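Lipase (Photobacterium sp. M37, PDB 2ORY) probably hydrolyses the ester bonds of triacylglycerols as a cold-adapted, class 3 lipase with an alpha/beta hydrolase fold. Local coordinates at residues P114-E119 / L187-G192; Y131-L136 / S181-W186; Y85-R90 / Q154-K159; Y3-L8 / D200-P205. All coordinates share one frame; numbering follows the deposited sequence.

Contact 1 of 4, residues P114-E119 / L187-G192; sequences PYASVE and LKDIQG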
loop_
_atom_site.group_PDB
_atom_site.type_symbol
_atom_site.label_atom_id
_atom_site.label_comp_id
_atom_site.label_asym_id
_atom_site.label_seq_id
_atom_site.Cartn_x
_atom_site.Cartn_y
_atom_site.Cartn_z
ATOM N N PRO A 114 -3.451 13.133 -14.167
ATOM C CA PRO A 114 -3.511 14.588 -14.274
ATOM C C PRO A 114 -2.263 15.416 -14.004
ATOM O O PRO A 114 -2.268 16.613 -14.265
ATOM C CB PRO A 114 -4.666 14.954 -13.332
ATOM C CG PRO A 114 -4.617 13.904 -12.284
ATOM C CD PRO A 114 -4.221 12.634 -13.011
ATOM N N TYR A 115 -1.182 14.802 -13.538
ATOM C CA TYR A 115 -0.007 15.593 -13.197
ATOM C C TYR A 115 1.193 15.574 -14.130
ATOM O O TYR A 115 2.220 16.145 -13.803
ATOM C CB TYR A 115 0.439 15.234 -11.774
ATOM C CG TYR A 115 -0.715 15.227 -10.808
ATOM C CD1 TYR A 115 -1.279 14.024 -10.364
ATOM C CD2 TYR A 115 -1.283 16.420 -10.378
ATOM C CE1 TYR A 115 -2.378 14.020 -9.519
ATOM C CE2 TYR A 115 -2.379 16.424 -9.543
ATOM C CZ TYR A 115 -2.922 15.226 -9.116
ATOM O OH TYR A 115 -4.021 15.253 -8.300
ATOM N N ALA A 116 1.078 14.906 -15.270
ATOM C CA ALA A 116 2.161 14.863 -16.244
ATOM C C ALA A 116 1.685 14.224 -17.543
ATOM O O ALA A 116 0.774 13.390 -17.543
ATOM C CB ALA A 116 3.357 14.097 -15.695
ATOM N N SER A 117 2.306 14.631 -18.645
ATOM C CA SER A 117 1.968 14.109 -19.957
ATOM C C SER A 117 3.231 13.642 -20.670
ATOM O O SER A 117 4.331 14.131 -20.404
ATOM C CB SER A 117 1.296 15.196 -20.782
ATOM O OG SER A 117 2.173 16.295 -20.914
ATOM N N VAL A 118 3.069 12.689 -21.579
ATOM C CA VAL A 118 4.196 12.160 -22.327
ATOM C C VAL A 118 3.866 12.004 -23.815
ATOM O O VAL A 118 2.910 11.310 -24.191
ATOM C CB VAL A 118 4.642 10.794 -21.769
ATOM C CG1 VAL A 118 5.762 10.240 -22.603
ATOM C CG2 VAL A 118 5.102 10.949 -20.340
ATOM N N GLU A 119 4.680 12.668 -24.636
ATOM C CA GLU A 119 4.575 12.672 -26.092
ATOM C C GLU A 119 4.260 11.307 -26.650
ATOM O O GLU A 119 5.041 10.367 -26.502
ATOM C CB GLU A 119 5.891 13.162 -26.707
ATOM C CG GLU A 119 5.843 14.561 -27.263
ATOM C CD GLU A 119 5.202 14.592 -28.623
ATOM O OE1 GLU A 119 4.060 14.106 -28.743
ATOM O OE2 GLU A 119 5.842 15.096 -29.573
ATOM N N LEU A 187 3.668 13.596 -5.800
ATOM C CA LEU A 187 4.554 14.535 -5.114
ATOM C C LEU A 187 5.720 14.885 -6.033
ATOM O O LEU A 187 6.124 16.038 -6.121
ATOM C CB LEU A 187 5.070 13.921 -3.804
ATOM C CG LEU A 187 4.011 13.733 -2.715
ATOM C CD1 LEU A 187 4.591 13.089 -1.447
ATOM C CD2 LEU A 187 3.464 15.095 -2.387
ATOM N N LYS A 188 6.252 13.872 -6.711
ATOM C CA LYS A 188 7.334 14.035 -7.674
ATOM C C LYS A 188 6.899 15.005 -8.789
ATOM O O LYS A 188 7.598 15.983 -9.098
ATOM C CB LYS A 188 7.654 12.689 -8.323
ATOM C CG LYS A 188 8.861 11.964 -7.776
ATOM C CD LYS A 188 10.138 12.523 -8.370
ATOM C CE LYS A 188 11.301 11.577 -8.134
ATOM N NZ LYS A 188 12.544 12.075 -8.779
ATOM N N ASP A 189 5.744 14.723 -9.389
ATOM C CA ASP A 189 5.234 15.535 -10.481
ATOM C C ASP A 189 4.930 16.992 -10.175
ATOM O O ASP A 189 4.916 17.805 -11.094
ATOM C CB ASP A 189 3.991 14.903 -11.096
ATOM C CG ASP A 189 4.313 13.728 -12.004
ATOM O OD1 ASP A 189 5.387 13.730 -12.653
ATOM O OD2 ASP A 189 3.470 12.807 -12.084
ATOM N N ILE A 190 4.681 17.338 -8.916
ATOM C CA ILE A 190 4.382 18.731 -8.592
ATOM C C ILE A 190 5.563 19.462 -7.939
ATOM O O ILE A 190 5.427 20.598 -7.473
ATOM C CB ILE A 190 3.165 18.841 -7.669
ATOM C CG1 ILE A 190 3.498 18.264 -6.297
ATOM C CG2 ILE A 190 1.986 18.095 -8.287
ATOM C CD1 ILE A 190 2.363 18.403 -5.288
ATOM N N GLN A 191 6.712 18.796 -7.889
ATOM C CA GLN A 191 7.906 19.406 -7.324
ATOM C C GLN A 191 8.341 20.567 -8.209
ATOM O O GLN A 191 8.319 20.462 -9.436
ATOM C CB GLN A 191 9.048 18.382 -7.226
ATOM C CG GLN A 191 8.958 17.512 -6.002
ATOM C CD GLN A 191 10.165 16.619 -5.809
ATOM O OE1 GLN A 191 10.350 15.644 -6.528
ATOM N NE2 GLN A 191 10.992 16.948 -4.825
ATOM N N GLY A 192 8.742 21.667 -7.579
ATOM C CA GLY A 192 9.187 22.826 -8.329
ATOM C C GLY A 192 8.023 23.735 -8.625
ATOM O O GLY A 192 8.185 24.816 -9.185
#
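Tyr-115 and Asp-189 meet at the root of their side chains. Tyr-115 CB lies 3.6 Å from Asp-189 CB, and Tyr-115 O is 3.5 Å from that same Asp-189 CB. Ala-116 sits over the carboxylate, with its CB 3.7 Å from Asp-189 OD1 and 3.8 Å from Asp-189 OD2. No hydrogen bond joins the two segments. The carboxylate is gripped instead by residues beside them: OD1 bonds to the hydroxyl of Tyr-219, and OD2 to the indole NE1 of Trp-113. These two bonds fix the rotation of the group, which turns one face of the carboxylate to Ala-116 CB. The contact joins the C-terminal end of helix 175-189, in the alpha/beta hydrolase fold, to the loop between the short strands 110-112 and 124-126. Ile-190 is the first residue to leave the helical conformation. Its CG2 approaches Tyr-115 CD2 obliquely at 4.2 Å. Tyr-115 turns CG beside its own backbone N (chi1 -48°), and from there the ring leads away from the helix end. Pro-114 CG packs over one face of this ring, 3.6 Å above its plane and offset toward the rim. The hydroxyl of Tyr-115 ends in a hydrogen bond with Gln-137 NE2.

Contact 2 of 4, residues Y131-L136 / S181-W186; sequences YGLKTL and STLALW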
loop_
_atom_site.group_PDB
_atom_site.type_symbol
_atom_site.label_atom_id
_atom_site.label_comp_id
_atom_site.label_asym_id
_atom_site.label_seq_id
_atom_site.Cartn_x
_atom_site.Cartn_y
_atom_site.Cartn_z
ATOM N N TYR A 131 -9.806 7.745 -7.118
ATOM C CA TYR A 131 -10.589 8.178 -5.962
ATOM C C TYR A 131 -9.809 7.946 -4.674
ATOM O O TYR A 131 -9.934 8.718 -3.725
ATOM C CB TYR A 131 -11.960 7.463 -5.883
ATOM C CG TYR A 131 -12.969 8.000 -6.883
ATOM C CD1 TYR A 131 -13.154 7.377 -8.117
ATOM C CD2 TYR A 131 -13.646 9.197 -6.647
ATOM C CE1 TYR A 131 -13.975 7.935 -9.101
ATOM C CE2 TYR A 131 -14.468 9.771 -7.626
ATOM C CZ TYR A 131 -14.622 9.132 -8.855
ATOM O OH TYR A 131 -15.386 9.696 -9.852
ATOM N N GLY A 132 -9.007 6.886 -4.636
ATOM C CA GLY A 132 -8.222 6.609 -3.448
ATOM C C GLY A 132 -7.207 7.722 -3.184
ATOM O O GLY A 132 -7.043 8.177 -2.035
ATOM N N LEU A 133 -6.517 8.151 -4.241
ATOM C CA LEU A 133 -5.527 9.229 -4.137
ATOM C C LEU A 133 -6.188 10.553 -3.734
ATOM O O LEU A 133 -5.652 11.265 -2.889
ATOM C CB LEU A 133 -4.794 9.434 -5.474
ATOM C CG LEU A 133 -3.855 10.654 -5.553
ATOM C CD1 LEU A 133 -2.754 10.540 -4.501
ATOM C CD2 LEU A 133 -3.251 10.752 -6.950
ATOM N N LYS A 134 -7.343 10.876 -4.341
ATOM C CA LYS A 134 -8.063 12.127 -4.030
ATOM C C LYS A 134 -8.487 12.162 -2.568
ATOM O O LYS A 134 -8.442 13.219 -1.943
ATOM C CB LYS A 134 -9.298 12.327 -4.935
ATOM C CG LYS A 134 -8.967 12.443 -6.441
ATOM C CD LYS A 134 -7.917 13.536 -6.752
ATOM C CE LYS A 134 -6.687 13.023 -7.545
ATOM N NZ LYS A 134 -6.997 12.456 -8.905
ATOM N N THR A 135 -8.900 11.020 -2.021
ATOM C CA THR A 135 -9.277 10.990 -0.615
ATOM C C THR A 135 -8.037 11.254 0.251
ATOM O O THR A 135 -8.135 11.920 1.277
ATOM C CB THR A 135 -9.900 9.641 -0.219
ATOM O OG1 THR A 135 -8.900 8.614 -0.273
ATOM C CG2 THR A 135 -11.009 9.288 -1.172
ATOM N N LEU A 136 -6.870 10.736 -0.152
ATOM C CA LEU A 136 -5.636 10.992 0.614
ATOM C C LEU A 136 -5.174 12.457 0.494
ATOM O O LEU A 136 -4.574 12.993 1.415
ATOM C CB LEU A 136 -4.486 10.076 0.152
ATOM C CG LEU A 136 -4.659 8.553 0.343
ATOM C CD1 LEU A 136 -3.426 7.827 -0.137
ATOM C CD2 LEU A 136 -4.921 8.233 1.802
ATOM N N SER A 181 2.800 4.294 -3.833
ATOM C CA SER A 181 3.631 4.511 -5.006
ATOM C C SER A 181 2.992 5.583 -5.890
ATOM O O SER A 181 3.675 6.454 -6.448
ATOM C CB SER A 181 3.817 3.199 -5.767
ATOM O OG SER A 181 2.575 2.638 -6.138
ATOM N N THR A 182 1.669 5.538 -5.994
ATOM C CA THR A 182 0.967 6.523 -6.796
ATOM C C THR A 182 1.099 7.906 -6.135
ATOM O O THR A 182 1.370 8.887 -6.818
ATOM C CB THR A 182 -0.535 6.116 -6.984
ATOM O OG1 THR A 182 -0.598 4.829 -7.629
ATOM C CG2 THR A 182 -1.291 7.146 -7.861
ATOM N N LEU A 183 0.960 7.981 -4.810
ATOM C CA LEU A 183 1.064 9.267 -4.133
ATOM C C LEU A 183 2.460 9.853 -4.321
ATOM O O LEU A 183 2.595 11.060 -4.565
ATOM C CB LEU A 183 0.750 9.152 -2.628
ATOM C CG LEU A 183 0.738 10.509 -1.892
ATOM C CD1 LEU A 183 -0.404 10.601 -0.900
ATOM C CD2 LEU A 183 2.041 10.701 -1.171
ATOM N N ALA A 184 3.481 8.999 -4.207
ATOM C CA ALA A 184 4.871 9.421 -4.375
ATOM C C ALA A 184 5.086 10.062 -5.747
ATOM O O ALA A 184 5.781 11.068 -5.862
ATOM C CB ALA A 184 5.809 8.226 -4.202
ATOM N N LEU A 185 4.497 9.477 -6.789
ATOM C CA LEU A 185 4.636 10.036 -8.128
ATOM C C LEU A 185 3.957 11.399 -8.204
ATOM O O LEU A 185 4.452 12.298 -8.885
ATOM C CB LEU A 185 4.028 9.119 -9.205
ATOM C CG LEU A 185 4.194 9.593 -10.671
ATOM C CD1 LEU A 185 5.677 9.728 -11.013
ATOM C CD2 LEU A 185 3.550 8.612 -11.633
ATOM N N TRP A 186 2.831 11.564 -7.514
ATOM C CA TRP A 186 2.142 12.843 -7.543
ATOM C C TRP A 186 3.018 13.925 -6.919
ATOM O O TRP A 186 3.103 15.032 -7.444
ATOM C CB TRP A 186 0.809 12.755 -6.807
ATOM C CG TRP A 186 0.280 14.082 -6.353
ATOM C CD1 TRP A 186 -0.087 15.131 -7.137
ATOM C CD2 TRP A 186 0.037 14.483 -5.003
ATOM N NE1 TRP A 186 -0.550 16.163 -6.362
ATOM C CE2 TRP A 186 -0.484 15.794 -5.045
ATOM C CE3 TRP A 186 0.199 13.854 -3.753
ATOM C CZ2 TRP A 186 -0.845 16.494 -3.893
ATOM C CZ3 TRP A 186 -0.165 14.549 -2.612
ATOM C CH2 TRP A 186 -0.685 15.860 -2.690
#
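Leu-133 points its side chain at the turn of helix 175-189 that carries Thr-182 and Leu-183. Its two methyls divide the work. CD1 rests 4.0 Å from Leu-183 CA and 4.2 Å from Leu-183 CB, so it presses on the helix backbone itself. CD2 meets the methyl CG2 of Thr-182 at 4.2 Å. Leu-133 places CG anti to its backbone N (chi1 173°), which sends both methyls across the gap. Leu-136, one turn on, reaches over with a single methyl. Its CD1 meets Leu-183 CD1 at 4.2 Å, and the two side chains cross obliquely. These are helices 127-138 and 175-189 of the alpha/beta hydrolase fold; the second follows the probable nucleophile elbow. Their axes approach to 10.4 Å with a crossing angle of -64°. Leu-183 leaves its backbone to the side, yet its branch swings over to Leu-136. Its CG also lies in the plane of the Trp-186 ring, at the edge. Ile-89 of strand 84-90 touches both Leu-136 and Leu-183, so the leucine pair rests on the central sheet. Thr-182 turns its methyl to Leu-133, while its OG1 bonds back to the carbonyl of Ala-178 in its own helix.

Contact 3 of 4, residues Y85-R90 / Q154-K159; sequences YVIAIR and QFLNEK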
loop_
_atom_site.group_PDB
_atom_site.type_symbol
_atom_site.label_atom_id
_atom_site.label_comp_id
_atom_site.label_asym_id
_atom_site.label_seq_id
_atom_site.Cartn_x
_atom_site.Cartn_y
_atom_site.Cartn_z
ATOM N N TYR A 85 11.525 12.007 6.556
ATOM C CA TYR A 85 10.165 11.573 6.822
ATOM C C TYR A 85 9.700 10.289 6.150
ATOM O O TYR A 85 10.191 9.904 5.082
ATOM C CB TYR A 85 9.182 12.671 6.411
ATOM C CG TYR A 85 9.490 14.038 6.981
ATOM C CD1 TYR A 85 10.456 14.864 6.400
ATOM C CD2 TYR A 85 8.815 14.506 8.109
ATOM C CE1 TYR A 85 10.736 16.124 6.932
ATOM C CE2 TYR A 85 9.094 15.763 8.649
ATOM C CZ TYR A 85 10.053 16.566 8.056
ATOM O OH TYR A 85 10.324 17.810 8.595
ATOM N N VAL A 86 8.731 9.643 6.793
ATOM C CA VAL A 86 8.091 8.452 6.237
ATOM C C VAL A 86 6.591 8.743 6.116
ATOM O O VAL A 86 5.968 9.140 7.089
ATOM C CB VAL A 86 8.238 7.197 7.152
ATOM C CG1 VAL A 86 7.422 6.045 6.585
ATOM C CG2 VAL A 86 9.682 6.778 7.253
ATOM N N ILE A 87 6.016 8.592 4.925
ATOM C CA ILE A 87 4.568 8.758 4.765
ATOM C C ILE A 87 4.034 7.314 4.589
ATOM O O ILE A 87 4.383 6.637 3.621
ATOM C CB ILE A 87 4.217 9.556 3.509
ATOM C CG1 ILE A 87 4.739 10.986 3.611
ATOM C CG2 ILE A 87 2.717 9.510 3.287
ATOM C CD1 ILE A 87 4.464 11.800 2.341
ATOM N N ALA A 88 3.221 6.836 5.526
ATOM C CA ALA A 88 2.695 5.471 5.441
ATOM C C ALA A 88 1.196 5.513 5.120
ATOM O O ALA A 88 0.459 6.351 5.644
ATOM C CB ALA A 88 2.952 4.720 6.757
ATOM N N ILE A 89 0.758 4.607 4.247
ATOM C CA ILE A 89 -0.626 4.577 3.802
ATOM C C ILE A 89 -1.266 3.210 3.976
ATOM O O ILE A 89 -0.648 2.177 3.727
ATOM C CB ILE A 89 -0.697 5.028 2.311
ATOM C CG1 ILE A 89 -0.317 6.524 2.233
ATOM C CG2 ILE A 89 -2.087 4.730 1.700
ATOM C CD1 ILE A 89 -0.024 7.047 0.852
ATOM N N ARG A 90 -2.524 3.222 4.398
ATOM C CA ARG A 90 -3.296 2.004 4.634
ATOM C C ARG A 90 -4.621 2.138 3.896
ATOM O O ARG A 90 -5.127 3.250 3.732
ATOM C CB ARG A 90 -3.582 1.876 6.139
ATOM C CG ARG A 90 -4.404 0.678 6.557
ATOM C CD ARG A 90 -4.947 0.814 7.977
ATOM N NE ARG A 90 -6.195 1.564 7.997
ATOM C CZ ARG A 90 -6.878 1.849 9.098
ATOM N NH1 ARG A 90 -6.436 1.444 10.281
ATOM N NH2 ARG A 90 -7.993 2.554 9.020
ATOM N N GLN A 154 -0.227 20.683 2.315
ATOM C CA GLN A 154 -0.056 21.873 3.131
ATOM C C GLN A 154 0.934 21.591 4.267
ATOM O O GLN A 154 1.806 22.420 4.558
ATOM C CB GLN A 154 -1.401 22.319 3.703
ATOM C CG GLN A 154 -2.407 22.745 2.627
ATOM C CD GLN A 154 -3.809 22.925 3.175
ATOM O OE1 GLN A 154 -4.152 22.372 4.218
ATOM N NE2 GLN A 154 -4.636 23.684 2.461
ATOM N N PHE A 155 0.814 20.430 4.908
ATOM C CA PHE A 155 1.722 20.084 6.008
ATOM C C PHE A 155 3.195 20.025 5.573
ATOM O O PHE A 155 4.074 20.554 6.255
ATOM C CB PHE A 155 1.343 18.729 6.628
ATOM C CG PHE A 155 2.320 18.248 7.668
ATOM C CD1 PHE A 155 2.346 18.818 8.934
ATOM C CD2 PHE A 155 3.249 17.257 7.365
ATOM C CE1 PHE A 155 3.277 18.409 9.874
ATOM C CE2 PHE A 155 4.183 16.845 8.302
ATOM C CZ PHE A 155 4.198 17.423 9.560
ATOM N N LEU A 156 3.459 19.359 4.453
ATOM C CA LEU A 156 4.823 19.237 3.958
ATOM C C LEU A 156 5.394 20.613 3.608
ATOM O O LEU A 156 6.514 20.939 3.991
ATOM C CB LEU A 156 4.868 18.326 2.723
ATOM C CG LEU A 156 4.464 16.848 2.875
ATOM C CD1 LEU A 156 4.425 16.188 1.492
ATOM C CD2 LEU A 156 5.446 16.121 3.797
ATOM N N ASN A 157 4.621 21.420 2.890
ATOM C CA ASN A 157 5.090 22.740 2.505
ATOM C C ASN A 157 5.385 23.606 3.721
ATOM O O ASN A 157 6.341 24.373 3.734
ATOM C CB ASN A 157 4.077 23.428 1.581
ATOM C CG ASN A 157 4.258 23.016 0.125
ATOM O OD1 ASN A 157 5.352 23.129 -0.423
ATOM N ND2 ASN A 157 3.188 22.539 -0.506
ATOM N N GLU A 158 4.577 23.453 4.756
ATOM C CA GLU A 158 4.753 24.220 5.979
ATOM C C GLU A 158 5.926 23.707 6.812
ATOM O O GLU A 158 6.656 24.483 7.445
ATOM C CB GLU A 158 3.458 24.153 6.791
ATOM C CG GLU A 158 3.576 24.549 8.238
ATOM C CD GLU A 158 2.279 24.326 8.991
ATOM O OE1 GLU A 158 1.327 25.118 8.800
ATOM O OE2 GLU A 158 2.207 23.340 9.766
ATOM N N LYS A 159 6.092 22.391 6.804
ATOM C CA LYS A 159 7.139 21.735 7.563
ATOM C C LYS A 159 8.484 21.857 6.853
ATOM O O LYS A 159 9.483 22.181 7.479
ATOM C CB LYS A 159 6.771 20.258 7.757
ATOM C CG LYS A 159 7.564 19.507 8.808
ATOM C CD LYS A 159 7.292 20.069 10.187
ATOM C CE LYS A 159 7.606 19.056 11.282
ATOM N NZ LYS A 159 8.934 18.427 11.133
#
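Lys-159 and Tyr-85 form the one hydrogen bond of this contact. Lys-159 NZ donates to Tyr-85 OH over 3.0 Å. The amine comes in at the edge of the ring, in its plane, and lies 3.6 Å from Tyr-85 CE2. The lysine chain is bent twice, at chi2 (65°) and chi4 (49°). The bends fold the chain back so that CG and NZ reach the oxygen from the same side. Lys-159 CG thus also lies close, 3.2 Å from Tyr-85 OH. The tyrosine ring spans the gap between strand and helix.

The apolar part is lighter. Ile-87 CD1 and Leu-156 CD1 approach each other to 4.5 Å, methyl against methyl. Leu-187 of helix 175-189 touches both residues, and Ile-168 of strand 166-173 packs against them as well.

Within the helix, Lys-159 CB lies over one face of the Phe-155 ring, 4.2 Å above its plane and offset toward the rim. Trp-56 also meets this ring, with its plane inclined at about 45°.

Tyr-85 and Ile-87 alternate with Val-86 and turn to the same side of strand 84-90. Such packing of a flanking helix against a face of the mixed central sheet is the layered arrangement of the alpha/beta hydrolase fold.

Contact 4 of 4, residues Y3-L8 / D200-P205; sequences YTKEQL and DISTIP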
loop_
_atom_site.group_PDB
_atom_site.type_symbol
_atom_site.label_atom_id
_atom_site.label_comp_id
_atom_site.label_asym_id
_atom_site.label_seq_id
_atom_site.Cartn_x
_atom_site.Cartn_y
_atom_site.Cartn_z
ATOM N N TYR A 3 18.521 -3.720 10.665
ATOM C CA TYR A 3 17.304 -3.801 9.853
ATOM C C TYR A 3 17.518 -3.040 8.552
ATOM O O TYR A 3 18.018 -1.926 8.569
ATOM C CB TYR A 3 16.101 -3.179 10.572
ATOM C CG TYR A 3 15.690 -3.891 11.833
ATOM C CD1 TYR A 3 16.242 -3.542 13.065
ATOM C CD2 TYR A 3 14.773 -4.936 11.793
ATOM C CE1 TYR A 3 15.892 -4.217 14.230
ATOM C CE2 TYR A 3 14.416 -5.619 12.950
ATOM C CZ TYR A 3 14.980 -5.254 14.166
ATOM O OH TYR A 3 14.633 -5.929 15.317
ATOM N N THR A 4 17.153 -3.626 7.419
ATOM C CA THR A 4 17.314 -2.909 6.159
ATOM C C THR A 4 16.194 -1.861 6.024
ATOM O O THR A 4 15.229 -1.850 6.801
ATOM C CB THR A 4 17.224 -3.859 4.956
ATOM O OG1 THR A 4 15.882 -4.355 4.853
ATOM C CG2 THR A 4 18.196 -5.042 5.126
ATOM N N LYS A 5 16.333 -0.987 5.033
ATOM C CA LYS A 5 15.351 0.053 4.781
ATOM C C LYS A 5 14.007 -0.602 4.465
ATOM O O LYS A 5 12.975 -0.183 4.971
ATOM C CB LYS A 5 15.803 0.925 3.605
ATOM C CG LYS A 5 14.884 2.099 3.270
ATOM C CD LYS A 5 15.434 2.876 2.069
ATOM C CE LYS A 5 14.496 3.980 1.624
ATOM N NZ LYS A 5 14.332 4.962 2.707
ATOM N N GLU A 6 14.039 -1.647 3.645
ATOM C CA GLU A 6 12.830 -2.361 3.258
ATOM C C GLU A 6 12.114 -2.965 4.454
ATOM O O GLU A 6 10.889 -2.902 4.547
ATOM C CB GLU A 6 13.167 -3.449 2.239
ATOM C CG GLU A 6 13.761 -2.881 0.983
ATOM C CD GLU A 6 15.265 -3.007 0.931
ATOM O OE1 GLU A 6 15.975 -2.557 1.868
ATOM O OE2 GLU A 6 15.730 -3.567 -0.080
ATOM N N GLN A 7 12.881 -3.555 5.364
ATOM C CA GLN A 7 12.320 -4.148 6.572
ATOM C C GLN A 7 11.718 -3.057 7.456
ATOM O O GLN A 7 10.690 -3.252 8.109
ATOM C CB GLN A 7 13.406 -4.887 7.355
ATOM C CG GLN A 7 14.024 -6.044 6.600
ATOM C CD GLN A 7 15.123 -6.701 7.399
ATOM O OE1 GLN A 7 16.160 -6.093 7.666
ATOM N NE2 GLN A 7 14.897 -7.943 7.799
ATOM N N LEU A 8 12.359 -1.899 7.474
ATOM C CA LEU A 8 11.862 -0.810 8.288
ATOM C C LEU A 8 10.530 -0.335 7.767
ATOM O O LEU A 8 9.593 -0.176 8.534
ATOM C CB LEU A 8 12.852 0.348 8.308
ATOM C CG LEU A 8 12.433 1.545 9.158
ATOM C CD1 LEU A 8 12.295 1.122 10.615
ATOM C CD2 LEU A 8 13.482 2.637 9.027
ATOM N N ASP A 200 14.071 14.566 -1.654
ATOM C CA ASP A 200 14.367 13.290 -2.309
ATOM C C ASP A 200 13.218 12.352 -1.983
ATOM O O ASP A 200 13.033 11.950 -0.824
ATOM C CB ASP A 200 15.678 12.690 -1.782
ATOM C CG ASP A 200 16.914 13.405 -2.323
ATOM O OD1 ASP A 200 16.794 14.580 -2.735
ATOM O OD2 ASP A 200 18.005 12.797 -2.329
ATOM N N ILE A 201 12.453 12.012 -3.014
ATOM C CA ILE A 201 11.286 11.160 -2.861
ATOM C C ILE A 201 11.522 9.736 -3.326
ATOM O O ILE A 201 11.926 9.505 -4.460
ATOM C CB ILE A 201 10.086 11.735 -3.657
ATOM C CG1 ILE A 201 9.756 13.145 -3.150
ATOM C CG2 ILE A 201 8.880 10.778 -3.551
ATOM C CD1 ILE A 201 8.644 13.848 -3.906
ATOM N N SER A 202 11.262 8.784 -2.442
ATOM C CA SER A 202 11.397 7.371 -2.780
ATOM C C SER A 202 10.162 6.641 -2.268
ATOM O O SER A 202 9.409 7.167 -1.449
ATOM C CB SER A 202 12.618 6.769 -2.099
ATOM O OG SER A 202 12.515 7.007 -0.713
ATOM N N THR A 203 9.963 5.415 -2.731
ATOM C CA THR A 203 8.821 4.653 -2.274
ATOM C C THR A 203 9.082 3.155 -2.272
ATOM O O THR A 203 9.715 2.621 -3.189
ATOM C CB THR A 203 7.570 4.954 -3.143
ATOM O OG1 THR A 203 6.463 4.181 -2.673
ATOM C CG2 THR A 203 7.829 4.616 -4.602
ATOM N N ILE A 204 8.606 2.494 -1.221
ATOM C CA ILE A 204 8.730 1.052 -1.083
ATOM C C ILE A 204 7.328 0.504 -0.838
ATOM O O ILE A 204 6.881 0.369 0.298
ATOM C CB ILE A 204 9.678 0.662 0.090
ATOM C CG1 ILE A 204 11.085 1.175 -0.209
ATOM C CG2 ILE A 204 9.777 -0.866 0.220
ATOM C CD1 ILE A 204 12.120 0.816 0.863
ATOM N N PRO A 205 6.600 0.209 -1.917
ATOM C CA PRO A 205 5.234 -0.325 -1.831
ATOM C C PRO A 205 5.200 -1.844 -1.812
ATOM O O PRO A 205 5.811 -2.485 -2.662
ATOM C CB PRO A 205 4.579 0.231 -3.082
ATOM C CG PRO A 205 5.713 0.144 -4.078
ATOM C CD PRO A 205 6.939 0.578 -3.305
#
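Ile-204 reaches from its strand to the first turn of helix 5-15. Its CB points toward that helix. From CB the chain runs through CG1, which stands beside the backbone N (chi1 -63°), and then extends straight to CD1 (chi2 -178°). CG2 branches off anti to the backbone N. It is the terminal methyl CD1 that makes the contact. CD1 lies 3.9 Å from Lys-5 CG and 4.0 Å from Lys-5 CE. The isoleucine meets the lysine chain at a slant; that chain is extended as far as CE and bends only at its last torsion. CD1 also stands 4.0 Å from Glu-6 CG and 4.0 Å from Glu-6 CA. Here the two side chains cross at about a right angle. The methyl is therefore held between neighbouring residues of one helical turn. Two residues earlier in the strand, Ser-202 OG lies 4.3 Å from Lys-5 CE.

A capping box closes the start of this same turn. Gln-7 N donates to Thr-4 OG1, and Thr-4 N donates in return to Gln-7 OE1, on a lone pair in the carbonyl plane, with an N-H...acceptor angle of 172°. Strand 199-206 is the outermost parallel strand of the central sheet, beside strand 166-173. Helix 5-15 packs on one face of it, while Thr-203 turns away to helices 175-189 and 214-224.

Helix 175-189 ties the set together. Contacts 1 and 2 both use it, with centres 13 Å apart, and touch where Tyr-115 CZ lies 3.5 Å from Trp-186 CD1. Contact 3 joins contact 2 through Ile-89 CD1, 3.6 Å from Leu-136 CD1. It joins contact 1 through Ile-87 CD1, 4.0 Å from Leu-187 CD1. Contact 4 reaches the same helix from strand 199-206, with Ala-184 CB 3.9 Å from Thr-203 CB. Contacts 3 and 4 share the central sheet but do not touch; their nearest atoms are about 6 Å apart. Leu-136 and Ile-204 lie near, without touching, the probable nucleophile elbow, where Ser-174 probably forms a triad with His-312 and Asp-236.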